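Local atomic coordinates of transcriptional regulator ComR (Streptococcus vestibularis F0396, PDB entry 6HU8), a protein that probably binds DNA as a transcriptional regulator of streptococcal competence, joining a helix-turn-helix domain to a helical TPR domain of the RNPP family of peptide-signalling proteins. Residues M20-L25 / R39-E44; G29-V34 / L52-K57; T33-I38 / V141-E146. One frame throughout, in Å; residues are numbered along the deposited sequence.

Overall arrangement
All three contacts lie on the same side of the chain's centre, and helix 34-41 is where they gather. Interaction 1 joins it to helix 22-26, its partner in the helix-turn-helix; interaction 2 packs the intervening loop against helix 49-59; interaction 3 carries the same helix across to helix 139-152 of the TPR region. Their centres are 10 to 12 Å apart. Along the chain the segments of interaction 1 alternate with those of 2 and 3, which start from the same region and share Thr33 and Val34; interaction 3 spans 102 residues, the others 13 and 17. Closure of the motif and its docking on the TPR region thus meet on one short helix.

Interaction 1 (M20-L25 / R39-E44); sequences MSREVL and RIEKGE
Glu41 OE1 is gripped by two nitrogens of one arginine: Arg22 NH2 donates to it over 2.8 Å at an N-H...O angle of 136°, and Arg22 NE adds a weak bond to the same Glu41 OE1 at 3.0 Å. The oxygen therefore sits at the NE/NH2 edge of the guanidinium, somewhat out of its plane, and NH2 meets it nearly in line with the C-O bond. Because a single oxygen takes both bonds and the carboxylate and guanidinium planes stand 55° apart, this is a forked salt bridge and not the flat, two-oxygen pairing.

The two residues come from the pair of helices that make up the helix-turn-helix, Arg22 from the first turn of helix 22-26 and Glu41 from the last residue of helix 34-41. With its chain extended from CG to NE, Arg22 spans a CA-CA separation of 10.4 Å from Glu41, lying over Leu37 and Ile38 on the way. Both helix ends near the bridge are capped. Ser21 is the N-cap, its OG accepting from Val24 N at 3.1 Å, while Gly43, at positive phi, closes helix 34-41 in a Schellman motif through Gly43 N to Ile40 O at 3.0 Å and a weak Glu44 N to Arg39 O bond at 2.7 Å.

The other carboxylate oxygen, Glu41 OE2, forms a salt bridge with Arg15 of helix 3-17. A buried carboxylate held between two arginines probably stays ionised, and the like charge of Lys42 NZ, 5.0 Å from Arg22 NH2, should add modestly to the positive potential around it.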
loop_
_atom_site.group_PDB
_atom_site.type_symbol
_atom_site.label_atom_id
_atom_site.label_comp_id
_atom_site.label_asym_id
_atom_site.label_seq_id
_atom_site.Cartn_x
_atom_site.Cartn_y
_atom_site.Cartn_z
ATOM N N MET A 20 -20.465 16.038 23.462
ATOM C CA MET A 20 -19.100 15.950 22.971
ATOM C C MET A 20 -19.067 16.300 21.486
ATOM O O MET A 20 -19.774 15.689 20.679
ATOM C CB MET A 20 -18.537 14.542 23.208
ATOM C CG MET A 20 -17.039 14.425 22.941
ATOM S SD MET A 20 -16.339 12.742 23.028
ATOM C CE MET A 20 -16.294 12.462 24.807
ATOM N N SER A 21 -18.268 17.298 21.119
ATOM C CA SER A 21 -18.144 17.668 19.714
ATOM C C SER A 21 -17.321 16.613 18.989
ATOM O O SER A 21 -16.628 15.825 19.626
ATOM C CB SER A 21 -17.494 19.030 19.568
ATOM O OG SER A 21 -16.105 18.902 19.762
ATOM N N ARG A 22 -17.409 16.581 17.663
ATOM C CA ARG A 22 -16.604 15.646 16.877
ATOM C C ARG A 22 -15.125 15.892 17.068
ATOM O O ARG A 22 -14.350 14.936 17.192
ATOM C CB ARG A 22 -16.951 15.732 15.392
ATOM C CG ARG A 22 -18.382 15.317 15.122
ATOM C CD ARG A 22 -18.572 15.043 13.664
ATOM N NE ARG A 22 -19.869 14.435 13.389
ATOM C CZ ARG A 22 -20.950 15.105 13.012
ATOM N NH1 ARG A 22 -20.900 16.426 12.861
ATOM N NH2 ARG A 22 -22.081 14.445 12.781
ATOM N N GLU A 23 -14.713 17.166 17.082
ATOM C CA GLU A 23 -13.288 17.468 17.232
ATOM C C GLU A 23 -12.781 16.960 18.585
ATOM O O GLU A 23 -11.655 16.465 18.676
ATOM C CB GLU A 23 -13.003 18.982 17.089
ATOM C CG GLU A 23 -12.970 19.483 15.644
ATOM C CD GLU A 23 -14.348 19.566 15.003
ATOM O OE1 GLU A 23 -15.346 19.590 15.756
ATOM O OE2 GLU A 23 -14.438 19.610 13.744
ATOM N N VAL A 24 -13.600 17.090 19.629
ATOM C CA VAL A 24 -13.208 16.594 20.957
ATOM C C VAL A 24 -13.045 15.070 20.931
ATOM O O VAL A 24 -12.043 14.530 21.408
ATOM C CB VAL A 24 -14.221 16.988 22.039
ATOM C CG1 VAL A 24 -13.981 16.200 23.341
ATOM C CG2 VAL A 24 -14.153 18.506 22.310
ATOM N N LEU A 25 -14.015 14.375 20.357
ATOM C CA LEU A 25 -13.914 12.910 20.288
ATOM C C LEU A 25 -12.634 12.510 19.534
ATOM O O LEU A 25 -11.871 11.638 19.985
ATOM C CB LEU A 25 -15.165 12.309 19.631
ATOM C CG LEU A 25 -15.337 10.789 19.848
ATOM C CD1 LEU A 25 -16.817 10.403 19.870
ATOM C CD2 LEU A 25 -14.604 9.989 18.797
ATOM N N ARG A 39 -18.604 10.187 8.305
ATOM C CA ARG A 39 -19.068 9.172 7.368
ATOM C C ARG A 39 -19.683 7.994 8.131
ATOM O O ARG A 39 -20.652 7.376 7.673
ATOM C CB ARG A 39 -17.917 8.689 6.462
ATOM C CG ARG A 39 -17.548 9.691 5.364
ATOM C CD ARG A 39 -16.567 9.120 4.346
ATOM N NE ARG A 39 -15.261 8.804 4.920
ATOM C CZ ARG A 39 -14.247 9.661 4.973
ATOM N NH1 ARG A 39 -14.398 10.899 4.498
ATOM N NH2 ARG A 39 -13.093 9.295 5.513
ATOM N N ILE A 40 -19.127 7.694 9.301
ATOM C CA ILE A 40 -19.686 6.625 10.142
ATOM C C ILE A 40 -21.057 7.043 10.667
ATOM O O ILE A 40 -22.039 6.312 10.506
ATOM C CB ILE A 40 -18.738 6.278 11.324
ATOM C CG1 ILE A 40 -17.463 5.597 10.809
ATOM C CG2 ILE A 40 -19.459 5.425 12.391
ATOM C CD1 ILE A 40 -16.389 5.437 11.873
ATOM N N GLU A 41 -21.138 8.238 11.267
ATOM C CA GLU A 41 -22.399 8.700 11.847
ATOM C C GLU A 41 -23.492 8.878 10.799
ATOM O O GLU A 41 -24.672 8.778 11.125
ATOM C CB GLU A 41 -22.203 10.015 12.616
ATOM C CG GLU A 41 -21.329 9.843 13.880
ATOM C CD GLU A 41 -21.249 11.098 14.751
ATOM O OE1 GLU A 41 -21.669 12.179 14.294
ATOM O OE2 GLU A 41 -20.761 11.003 15.900
ATOM N N LYS A 42 -23.113 9.111 9.544
ATOM C CA LYS A 42 -24.107 9.299 8.483
ATOM C C LYS A 42 -24.495 7.977 7.823
ATOM O O LYS A 42 -25.310 7.966 6.910
ATOM C CB LYS A 42 -23.587 10.257 7.407
ATOM C CG LYS A 42 -23.672 11.735 7.747
ATOM C CD LYS A 42 -23.022 12.570 6.654
ATOM C CE LYS A 42 -23.505 14.009 6.672
ATOM N NZ LYS A 42 -23.700 14.538 8.055
ATOM N N GLY A 43 -23.894 6.874 8.261
ATOM C CA GLY A 43 -24.185 5.569 7.681
ATOM C C GLY A 43 -23.416 5.292 6.393
ATOM O O GLY A 43 -23.645 4.277 5.741
ATOM N N GLU A 44 -22.490 6.176 6.023
ATOM C CA GLU A 44 -21.732 6.003 4.775
ATOM C C GLU A 44 -20.636 4.954 4.862
ATOM O O GLU A 44 -20.303 4.288 3.875
ATOM C CB GLU A 44 -21.125 7.340 4.335
ATOM C CG GLU A 44 -22.194 8.347 3.966
ATOM C CD GLU A 44 -21.637 9.730 3.738
ATOM O OE1 GLU A 44 -20.489 9.826 3.262
ATOM O OE2 GLU A 44 -22.343 10.718 4.051
#

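Interaction 2 (G29-V34 / L52-K57); sequences GAELTV and LSYIAK
The loop that joins the two helices of the helix-turn-helix lays Glu31 and Leu32 against Tyr54 and Ile55 of helix 49-59. Tyr54 is the central piece. Its CG is anti to the backbone N (chi1 170°), which sends the ring out from the helix toward the loop, where the two consecutive residues receive it. Glu31 CB lies over one face in a CH-pi contact, 4.0 Å from the centroid of the Tyr54 ring and 24° off its normal, displaced toward the CD1 side. From there the Glu31 chain runs on extended, and its carboxylate, turned 59° from the ring plane, brings OE1 to 3.2 Å from Tyr54 CD1. That approach is a van der Waals one with no hydrogen bond in it. On the same side of the ring plane, but toward the other long edge, Leu32 CB approaches Tyr54 CD2 obliquely at 3.7 Å.

In this cro/C1-type domain the contact packs the turn of the motif against helix 49-59, the next helix in the chain. Helix 22-26 takes part as well: the phenol oxygen of Tyr54 hydrogen-bonds to the carbonyl O of Leu25, an atom that also accepts from Arg58, so the far end of the ring is fixed by backbone while the Glu31 and Leu32 side chains pack against one side of the ring. The backbone of the loop has its own tie to helix 49-59, from Lys51 NZ to Glu31 O.

Deeper in, one branch of Leu32 makes the remaining contact. Its CD2 methyl reaches 3.5 Å from Ile55 CG1 and 3.7 Å from Ile55 CD1, the two side chains crossing at a slant, with Leu37 and Leu25 beside Leu32 and Ile40 and Leu66 beside Ile55.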
loop_
_atom_site.group_PDB
_atom_site.type_symbol
_atom_site.label_atom_id
_atom_site.label_comp_id
_atom_site.label_asym_id
_atom_site.label_seq_id
_atom_site.Cartn_x
_atom_site.Cartn_y
_atom_site.Cartn_z
ATOM N N GLY A 29 -6.591 13.354 15.861
ATOM C CA GLY A 29 -6.850 12.701 14.581
ATOM C C GLY A 29 -5.996 11.480 14.223
ATOM O O GLY A 29 -6.164 10.886 13.144
ATOM N N ALA A 30 -5.080 11.086 15.100
ATOM C CA ALA A 30 -4.195 9.975 14.750
ATOM C C ALA A 30 -4.942 8.654 14.615
ATOM O O ALA A 30 -4.485 7.770 13.881
ATOM C CB ALA A 30 -3.065 9.830 15.770
ATOM N N GLU A 31 -6.075 8.504 15.305
ATOM C CA GLU A 31 -6.787 7.224 15.287
ATOM C C GLU A 31 -8.122 7.326 14.574
ATOM O O GLU A 31 -8.601 6.360 13.972
ATOM C CB GLU A 31 -6.975 6.707 16.717
ATOM C CG GLU A 31 -5.635 6.274 17.312
ATOM C CD GLU A 31 -5.718 5.791 18.745
ATOM O OE1 GLU A 31 -5.856 6.640 19.652
ATOM O OE2 GLU A 31 -5.637 4.564 18.964
ATOM N N LEU A 32 -8.717 8.510 14.651
ATOM C CA LEU A 32 -9.979 8.799 13.987
ATOM C C LEU A 32 -10.014 10.270 13.590
ATOM O O LEU A 32 -9.719 11.140 14.414
ATOM C CB LEU A 32 -11.159 8.488 14.901
ATOM C CG LEU A 32 -12.522 8.619 14.232
ATOM C CD1 LEU A 32 -12.700 7.454 13.270
ATOM C CD2 LEU A 32 -13.620 8.631 15.279
ATOM N N THR A 33 -10.352 10.559 12.342
ATOM C CA THR A 33 -10.450 11.958 11.925
ATOM C C THR A 33 -11.902 12.396 11.938
ATOM O O THR A 33 -12.821 11.571 11.972
ATOM C CB THR A 33 -9.868 12.198 10.519
ATOM O OG1 THR A 33 -10.698 11.560 9.538
ATOM C CG2 THR A 33 -8.436 11.641 10.417
ATOM N N VAL A 34 -12.115 13.702 11.889
ATOM C CA VAL A 34 -13.462 14.214 11.901
ATOM C C VAL A 34 -14.258 13.691 10.702
ATOM O O VAL A 34 -15.416 13.307 10.849
ATOM C CB VAL A 34 -13.444 15.769 11.934
ATOM C CG1 VAL A 34 -14.796 16.332 11.583
ATOM C CG2 VAL A 34 -12.984 16.230 13.327
ATOM N N LEU A 52 -13.621 1.580 15.806
ATOM C CA LEU A 52 -14.685 1.415 16.793
ATOM C C LEU A 52 -14.104 1.291 18.212
ATOM O O LEU A 52 -14.663 1.824 19.172
ATOM C CB LEU A 52 -15.549 0.189 16.477
ATOM C CG LEU A 52 -16.811 0.080 17.338
ATOM C CD1 LEU A 52 -17.757 1.251 17.142
ATOM C CD2 LEU A 52 -17.566 -1.224 17.070
ATOM N N SER A 53 -12.979 0.590 18.335
ATOM C CA SER A 53 -12.288 0.453 19.618
ATOM C C SER A 53 -11.901 1.829 20.193
ATOM O O SER A 53 -12.015 2.075 21.394
ATOM C CB SER A 53 -11.046 -0.424 19.447
ATOM O OG SER A 53 -10.337 -0.527 20.662
ATOM N N TYR A 54 -11.449 2.726 19.324
ATOM C CA TYR A 54 -11.066 4.067 19.755
ATOM C C TYR A 54 -12.301 4.849 20.209
ATOM O O TYR A 54 -12.303 5.482 21.275
ATOM C CB TYR A 54 -10.326 4.801 18.622
ATOM C CG TYR A 54 -10.113 6.286 18.907
ATOM C CD1 TYR A 54 -9.055 6.709 19.701
ATOM C CD2 TYR A 54 -10.984 7.246 18.403
ATOM C CE1 TYR A 54 -8.863 8.059 19.987
ATOM C CE2 TYR A 54 -10.800 8.632 18.687
ATOM C CZ TYR A 54 -9.744 8.999 19.487
ATOM O OH TYR A 54 -9.522 10.305 19.777
ATOM N N ILE A 55 -13.350 4.797 19.389
ATOM C CA ILE A 55 -14.581 5.535 19.638
ATOM C C ILE A 55 -15.187 5.095 20.960
ATOM O O ILE A 55 -15.634 5.932 21.766
ATOM C CB ILE A 55 -15.607 5.339 18.487
ATOM C CG1 ILE A 55 -15.141 6.093 17.229
ATOM C CG2 ILE A 55 -17.003 5.801 18.904
ATOM C CD1 ILE A 55 -15.980 5.805 15.984
ATOM N N ALA A 56 -15.181 3.785 21.200
ATOM C CA ALA A 56 -15.738 3.267 22.442
ATOM C C ALA A 56 -14.898 3.723 23.634
ATOM O O ALA A 56 -15.446 4.075 24.674
ATOM C CB ALA A 56 -15.849 1.740 22.395
ATOM N N LYS A 57 -13.576 3.732 23.487
ATOM C CA LYS A 57 -12.736 4.236 24.570
ATOM C C LYS A 57 -13.049 5.712 24.880
ATOM O O LYS A 57 -13.129 6.100 26.036
ATOM C CB LYS A 57 -11.255 4.070 24.237
ATOM C CG LYS A 57 -10.342 4.336 25.424
ATOM C CD LYS A 57 -8.887 4.417 25.023
ATOM C CE LYS A 57 -8.000 4.698 26.235
ATOM N NZ LYS A 57 -6.611 4.173 26.043
#

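Interaction 3 (T33-I38 / V141-E146); sequences TVRQLI and VEEIYE
The flat guanidinium of Arg35 has the backbone O of Glu143 over one face, offset toward the rim, while the carboxylate of Glu146 and a water meet it at its edge. This is the seam between the helix-turn-helix and the TPR region, helix 34-41 facing helix 139-152. Since helix 34-41 is the second helix of the motif, the one that usually reads DNA in this family, the contact is consistent with a held, inactive apo state.

Arg35 NH2 gives a nearly straight bond (166°) to Glu146 OE1 at 2.6 Å, in the guanidinium plane and on the anti lone pair of the oxygen; Asp147 is a second anionic partner of NH2. A bend at chi3 (-70°) turns the group toward helix 139-152. Glu143 CG packs 3.5 Å from Arg35 NH1, and water 1 accepts from Arg35 NH1 and donates to Glu143 OE2 at 2.8 Å.

Thr33 and Gln36 form a capping box at the start of helix 34-41, with Gln36 OE1 accepting from Thr33 N and Thr33 OG1 from Gln36 N (3.2 Å). Gln36 NE2 donates to water 2 at 2.9 Å, which donates to Ile144 O.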
loop_
_atom_site.group_PDB
_atom_site.type_symbol
_atom_site.label_atom_id
_atom_site.label_comp_id
_atom_site.label_asym_id
_atom_site.label_seq_id
_atom_site.Cartn_x
_atom_site.Cartn_y
_atom_site.Cartn_z
ATOM N N THR A 33 -10.352 10.559 12.342
ATOM C CA THR A 33 -10.450 11.958 11.925
ATOM C C THR A 33 -11.902 12.396 11.938
ATOM O O THR A 33 -12.821 11.571 11.972
ATOM C CB THR A 33 -9.868 12.198 10.519
ATOM O OG1 THR A 33 -10.698 11.560 9.538
ATOM C CG2 THR A 33 -8.436 11.641 10.417
ATOM N N VAL A 34 -12.115 13.702 11.889
ATOM C CA VAL A 34 -13.462 14.214 11.901
ATOM C C VAL A 34 -14.258 13.691 10.702
ATOM O O VAL A 34 -15.416 13.307 10.849
ATOM C CB VAL A 34 -13.444 15.769 11.934
ATOM C CG1 VAL A 34 -14.796 16.332 11.583
ATOM C CG2 VAL A 34 -12.984 16.230 13.327
ATOM N N ARG A 35 -13.643 13.655 9.518
ATOM C CA ARG A 35 -14.411 13.256 8.339
ATOM C C ARG A 35 -14.694 11.748 8.362
ATOM O O ARG A 35 -15.747 11.310 7.901
ATOM C CB ARG A 35 -13.681 13.641 7.055
ATOM C CG ARG A 35 -13.664 15.145 6.795
ATOM C CD ARG A 35 -13.009 15.463 5.455
ATOM N NE ARG A 35 -11.576 15.205 5.493
ATOM C CZ ARG A 35 -10.744 15.392 4.471
ATOM N NH1 ARG A 35 -11.189 15.855 3.306
ATOM N NH2 ARG A 35 -9.458 15.116 4.619
ATOM N N GLN A 36 -13.756 10.976 8.905
ATOM C CA GLN A 36 -13.982 9.543 9.151
ATOM C C GLN A 36 -15.176 9.340 10.084
ATOM O O GLN A 36 -16.054 8.530 9.811
ATOM C CB GLN A 36 -12.726 8.897 9.747
ATOM C CG GLN A 36 -11.626 8.584 8.722
ATOM C CD GLN A 36 -10.314 8.273 9.376
ATOM O OE1 GLN A 36 -10.215 8.263 10.604
ATOM N NE2 GLN A 36 -9.288 8.022 8.572
ATOM N N LEU A 37 -15.209 10.080 11.189
ATOM C CA LEU A 37 -16.348 10.010 12.120
ATOM C C LEU A 37 -17.658 10.414 11.444
ATOM O O LEU A 37 -18.656 9.715 11.562
ATOM C CB LEU A 37 -16.100 10.885 13.362
ATOM C CG LEU A 37 -17.252 10.922 14.396
ATOM C CD1 LEU A 37 -17.629 9.515 14.879
ATOM C CD2 LEU A 37 -16.871 11.786 15.586
ATOM N N ILE A 38 -17.672 11.543 10.738
ATOM C CA ILE A 38 -18.888 11.944 10.020
ATOM C C ILE A 38 -19.462 10.877 9.059
ATOM O O ILE A 38 -20.673 10.686 9.004
ATOM C CB ILE A 38 -18.642 13.250 9.237
ATOM C CG1 ILE A 38 -18.505 14.408 10.230
ATOM C CG2 ILE A 38 -19.812 13.567 8.327
ATOM C CD1 ILE A 38 -18.017 15.705 9.588
ATOM N N VAL A 141 -12.461 8.659 -3.394
ATOM C CA VAL A 141 -11.361 7.822 -2.945
ATOM C C VAL A 141 -10.258 8.701 -2.359
ATOM O O VAL A 141 -9.672 8.393 -1.314
ATOM C CB VAL A 141 -10.807 6.977 -4.111
ATOM C CG1 VAL A 141 -9.512 6.290 -3.715
ATOM C CG2 VAL A 141 -11.854 5.982 -4.571
ATOM N N GLU A 142 -9.993 9.817 -3.028
ATOM C CA GLU A 142 -8.923 10.719 -2.604
ATOM C C GLU A 142 -9.148 11.269 -1.197
ATOM O O GLU A 142 -8.205 11.383 -0.413
ATOM C CB GLU A 142 -8.774 11.875 -3.606
ATOM C CG GLU A 142 -7.564 12.773 -3.359
ATOM C CD GLU A 142 -6.229 12.059 -3.591
ATOM O OE1 GLU A 142 -6.225 10.906 -4.103
ATOM O OE2 GLU A 142 -5.183 12.657 -3.249
ATOM N N GLU A 143 -10.402 11.608 -0.894
ATOM C CA GLU A 143 -10.800 12.152 0.408
ATOM C C GLU A 143 -10.547 11.133 1.527
ATOM O O GLU A 143 -10.102 11.482 2.625
ATOM C CB GLU A 143 -12.279 12.569 0.366
ATOM C CG GLU A 143 -12.814 13.231 1.628
ATOM C CD GLU A 143 -14.325 13.525 1.567
ATOM O OE1 GLU A 143 -15.055 12.803 0.853
ATOM O OE2 GLU A 143 -14.791 14.475 2.235
ATOM N N ILE A 144 -10.854 9.869 1.250
ATOM C CA ILE A 144 -10.616 8.788 2.200
ATOM C C ILE A 144 -9.117 8.502 2.330
ATOM O O ILE A 144 -8.580 8.402 3.441
ATOM C CB ILE A 144 -11.392 7.505 1.777
ATOM C CG1 ILE A 144 -12.890 7.701 2.022
ATOM C CG2 ILE A 144 -10.861 6.249 2.508
ATOM C CD1 ILE A 144 -13.791 6.881 1.119
ATOM N N TYR A 145 -8.428 8.403 1.198
ATOM C CA TYR A 145 -6.995 8.171 1.225
ATOM C C TYR A 145 -6.312 9.271 2.029
ATOM O O TYR A 145 -5.378 9.006 2.787
ATOM C CB TYR A 145 -6.424 8.112 -0.202
ATOM C CG TYR A 145 -4.992 8.565 -0.297
ATOM C CD1 TYR A 145 -3.933 7.678 -0.053
ATOM C CD2 TYR A 145 -4.690 9.874 -0.659
ATOM C CE1 TYR A 145 -2.611 8.105 -0.147
ATOM C CE2 TYR A 145 -3.389 10.309 -0.747
ATOM C CZ TYR A 145 -2.359 9.435 -0.497
ATOM O OH TYR A 145 -1.076 9.916 -0.603
ATOM N N GLU A 146 -6.797 10.498 1.884
ATOM C CA GLU A 146 -6.120 11.638 2.510
ATOM C C GLU A 146 -6.013 11.464 4.026
ATOM O O GLU A 146 -4.939 11.635 4.592
ATOM C CB GLU A 146 -6.824 12.957 2.183
ATOM C CG GLU A 146 -6.040 14.157 2.677
ATOM C CD GLU A 146 -6.653 15.502 2.275
ATOM O OE1 GLU A 146 -7.743 15.836 2.779
ATOM O OE2 GLU A 146 -6.041 16.225 1.456
HETATM O O HOH W 1 -13.550 16.918 2.647
HETATM O O HOH W 2 -10.127 8.040 5.844
#